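Local coordinates for enoyl-CoA hydratase/carnithine racemase (Magnetospirillum magneticum, PDB 4NEK), which probably moves the double bond of enoyl-CoA esters between the delta-3 and delta-2 positions, at residues Thr108-Cys113 against Thr122-Pro127. Numbering follows the deposited sequence.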
ATOM      1  N   THR C 108      19.176   3.046 -14.110  1.00 26.03           N
ATOM      2  CA  THR C 108      20.091   2.124 -13.409  1.00 27.39           C
ATOM      3  C   THR C 108      21.125   2.870 -12.611  1.00 27.18           C
ATOM      4  O   THR C 108      21.812   2.300 -11.772  1.00 26.06           O
ATOM      5  CB  THR C 108      20.837   1.197 -14.370  1.00 27.02           C
ATOM      6  OG1 THR C 108      21.559   1.991 -15.312  1.00 26.85           O
ATOM      7  CG2 THR C 108      19.863   0.295 -15.113  1.00 27.36           C
ATOM      8  N   LEU C 109      21.194   4.156 -12.854  1.00 27.13           N
ATOM      9  CA  LEU C 109      21.959   5.051 -12.020  1.00 29.14           C
ATOM     10  C   LEU C 109      21.352   5.330 -10.637  1.00 26.88           C
ATOM     11  O   LEU C 109      22.051   5.625  -9.660  1.00 27.16           O
ATOM     12  CB  LEU C 109      22.022   6.362 -12.755  1.00 31.98           C
ATOM     13  CG  LEU C 109      22.905   7.397 -12.112  1.00 39.59           C
ATOM     14  CD1 LEU C 109      24.347   6.961 -12.276  1.00 41.31           C
ATOM     15  CD2 LEU C 109      22.640   8.773 -12.722  1.00 41.46           C
ATOM     16  N   LEU C 110      20.045   5.263 -10.542  1.00 25.46           N
ATOM     17  CA  LEU C 110      19.377   5.765  -9.358  1.00 22.80           C
ATOM     18  C   LEU C 110      19.710   4.994  -8.105  1.00 20.97           C
ATOM     19  O   LEU C 110      19.678   5.564  -6.992  1.00 24.23           O
ATOM     20  CB  LEU C 110      17.885   5.776  -9.594  1.00 24.85           C
ATOM     21  CG  LEU C 110      17.484   6.657 -10.774  1.00 26.19           C
ATOM     22  CD1 LEU C 110      15.975   6.598 -10.984  1.00 27.77           C
ATOM     23  CD2 LEU C 110      17.921   8.086 -10.610  1.00 24.36           C
ATOM     24  N   PRO C 111      19.997   3.699  -8.228  1.00 20.24           N
ATOM     25  CA  PRO C 111      20.348   2.969  -6.984  1.00 21.72           C
ATOM     26  C   PRO C 111      21.661   3.427  -6.344  1.00 23.38           C
ATOM     27  O   PRO C 111      21.884   3.165  -5.185  1.00 20.82           O
ATOM     28  CB  PRO C 111      20.477   1.552  -7.437  1.00 22.04           C
ATOM     29  CG  PRO C 111      19.551   1.457  -8.617  1.00 20.80           C
ATOM     30  CD  PRO C 111      19.637   2.787  -9.300  1.00 20.02           C
ATOM     31  N   HIS C 112      22.480   4.162  -7.085  1.00 25.39           N
ATOM     32  CA  HIS C 112      23.669   4.752  -6.520  1.00 28.08           C
ATOM     33  C   HIS C 112      23.425   6.139  -5.933  1.00 28.72           C
ATOM     34  O   HIS C 112      24.328   6.699  -5.347  1.00 31.47           O
ATOM     35  CB  HIS C 112      24.743   4.829  -7.592  1.00 30.75           C
ATOM     36  CG  HIS C 112      24.977   3.529  -8.266  1.00 34.67           C
ATOM     37  ND1 HIS C 112      25.570   2.467  -7.622  1.00 36.88           N
ATOM     38  CD2 HIS C 112      24.626   3.087  -9.495  1.00 38.26           C
ATOM     39  CE1 HIS C 112      25.586   1.423  -8.429  1.00 41.67           C
ATOM     40  NE2 HIS C 112      25.026   1.775  -9.576  1.00 41.33           N
ATOM     41  N   CYS C 113      22.231   6.688  -6.078  1.00 26.20           N
ATOM     42  CA  CYS C 113      21.922   7.926  -5.434  1.00 25.75           C
ATOM     43  C   CYS C 113      21.485   7.708  -3.988  1.00 25.95           C
ATOM     44  O   CYS C 113      21.038   6.625  -3.628  1.00 27.36           O
ATOM     45  CB  CYS C 113      20.879   8.669  -6.233  1.00 27.24           C
ATOM     46  SG  CYS C 113      21.509   9.063  -7.892  1.00 31.34           S
ATOM     47  N   THR C 122       6.855  10.314 -14.427  1.00 23.01           N
ATOM     48  CA  THR C 122       8.112   9.639 -14.746  1.00 21.79           C
ATOM     49  C   THR C 122       7.913   8.198 -15.209  1.00 22.16           C
ATOM     50  O   THR C 122       7.117   7.437 -14.642  1.00 22.85           O
ATOM     51  CB  THR C 122       9.041   9.625 -13.549  1.00 20.92           C
ATOM     52  OG1 THR C 122       9.150  10.954 -13.025  1.00 20.98           O
ATOM     53  CG2 THR C 122      10.392   9.138 -13.915  1.00 21.68           C
ATOM     54  N   ARG C 123       8.631   7.841 -16.255  1.00 22.79           N
ATOM     55  CA  ARG C 123       8.555   6.508 -16.849  1.00 27.11           C
ATOM     56  C   ARG C 123       9.938   5.838 -16.753  1.00 25.75           C
ATOM     57  O   ARG C 123      10.910   6.344 -17.294  1.00 25.01           O
ATOM     58  CB  ARG C 123       8.125   6.654 -18.265  1.00 27.21           C
ATOM     59  CG  ARG C 123       7.751   5.387 -18.969  1.00 33.35           C
ATOM     60  CD  ARG C 123       7.324   5.705 -20.404  1.00 33.44           C
ATOM     61  NE  ARG C 123       7.321   4.476 -21.169  1.00 38.24           N
ATOM     62  CZ  ARG C 123       8.344   3.986 -21.873  1.00 44.20           C
ATOM     63  NH1 ARG C 123       9.487   4.636 -21.947  1.00 47.02           N
ATOM     64  NH2 ARG C 123       8.217   2.815 -22.505  1.00 47.84           N
ATOM     65  N   PHE C 124      10.020   4.758 -15.991  1.00 23.25           N
ATOM     66  CA  PHE C 124      11.285   4.076 -15.761  1.00 24.19           C
ATOM     67  C   PHE C 124      11.352   2.883 -16.687  1.00 26.47           C
ATOM     68  O   PHE C 124      10.335   2.226 -16.927  1.00 26.37           O
ATOM     69  CB  PHE C 124      11.372   3.578 -14.334  1.00 24.11           C
ATOM     70  CG  PHE C 124      11.260   4.661 -13.308  1.00 23.22           C
ATOM     71  CD1 PHE C 124      10.018   5.058 -12.856  1.00 24.72           C
ATOM     72  CD2 PHE C 124      12.397   5.299 -12.822  1.00 21.49           C
ATOM     73  CE1 PHE C 124       9.908   6.083 -11.928  1.00 25.40           C
ATOM     74  CE2 PHE C 124      12.302   6.306 -11.903  1.00 22.79           C
ATOM     75  CZ  PHE C 124      11.057   6.699 -11.443  1.00 24.36           C
ATOM     76  N   HIS C 125      12.528   2.584 -17.236  1.00 27.10           N
ATOM     77  CA  HIS C 125      12.617   1.469 -18.189  1.00 26.06           C
ATOM     78  C   HIS C 125      14.023   0.971 -18.309  1.00 25.60           C
ATOM     79  O   HIS C 125      14.927   1.758 -18.442  1.00 21.67           O
ATOM     80  CB  HIS C 125      12.117   1.941 -19.550  1.00 27.14           C
ATOM     81  CG  HIS C 125      11.735   0.841 -20.472  1.00 28.74           C
ATOM     82  ND1 HIS C 125      11.380   1.070 -21.783  1.00 29.93           N
ATOM     83  CD2 HIS C 125      11.670  -0.500 -20.291  1.00 30.36           C
ATOM     84  CE1 HIS C 125      11.118  -0.081 -22.374  1.00 30.52           C
ATOM     85  NE2 HIS C 125      11.268  -1.048 -21.484  1.00 29.92           N
HETATM   86  N   MSE C 126      14.179  -0.346 -18.238  1.00 28.85           N
HETATM   87  CA  MSE C 126      15.452  -1.009 -18.466  1.00 31.12           C
HETATM   88  C   MSE C 126      15.321  -2.028 -19.583  1.00 28.58           C
HETATM   89  O   MSE C 126      15.304  -3.221 -19.326  1.00 28.77           O
HETATM   90  CB  MSE C 126      15.848  -1.689 -17.177  1.00 32.75           C
HETATM   91  CG  MSE C 126      16.235  -0.594 -16.192  1.00 38.21           C
HETATM   92 SE   MSE C 126      16.336  -1.332 -14.353  1.00 45.57          SE
HETATM   93  CE  MSE C 126      15.690   0.179 -13.261  1.00 49.98           C
ATOM     94  N   PRO C 127      15.303  -1.577 -20.843  1.00 28.59           N
ATOM     95  CA  PRO C 127      15.000  -2.433 -21.982  1.00 29.86           C
ATOM     96  C   PRO C 127      16.183  -3.224 -22.609  1.00 29.42           C
ATOM     97  O   PRO C 127      16.078  -3.637 -23.754  1.00 36.21           O
ATOM     98  CB  PRO C 127      14.492  -1.417 -22.996  1.00 31.72           C
ATOM     99  CG  PRO C 127      15.419  -0.252 -22.803  1.00 29.62           C
ATOM    100  CD  PRO C 127      15.714  -0.237 -21.305  1.00 30.88           C
TER
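Leu110 meets Phe124 with one methyl group. Its CD1 lies 3.8 Å from CE2 of Phe124, at the ring edge and near the ring plane, and the two side chains cross at about a right angle. Thr108 and the selenomethionine Met126 form the second touch. CG2 of Thr108 is 3.9 Å from CG of Met126 and 4.0 Å from its SE, and the two side chains run past each other in opposite directions. Thr108 holds OG1 between its backbone N and carbonyl carbon (chi1 57°), which leaves CG2 beside the N to make the apolar contact. No hydrogen bond joins the segments, and all four touching residues are buried. In this crotonase-like fold, residues 108-113 lead from helix 105-108 to strand 115-118 of the main sheet. Strand 123-125 instead pairs in parallel with strand 101-103. Leu110, in the 3-10 turn 110-112, reaches Phe124 on this strand, while Thr108, at the end of helix 105-108, reaches Met126 just past it. Two backbone hydrogen bonds close that turn, from His112 N to Leu109 O (3.0 Å) and from Cys113 N to Leu110 O (2.9 Å). CG2 of Thr122 sits over one face of the Phe124 ring. Phe162 also meets this ring, with the planes about 10° apart. Met143 of helix 139-147 packs on both Met126 and Pro111. Just after the turn, Cys113 O accepts a hydrogen bond from NH1 of Arg150 of a second subunit.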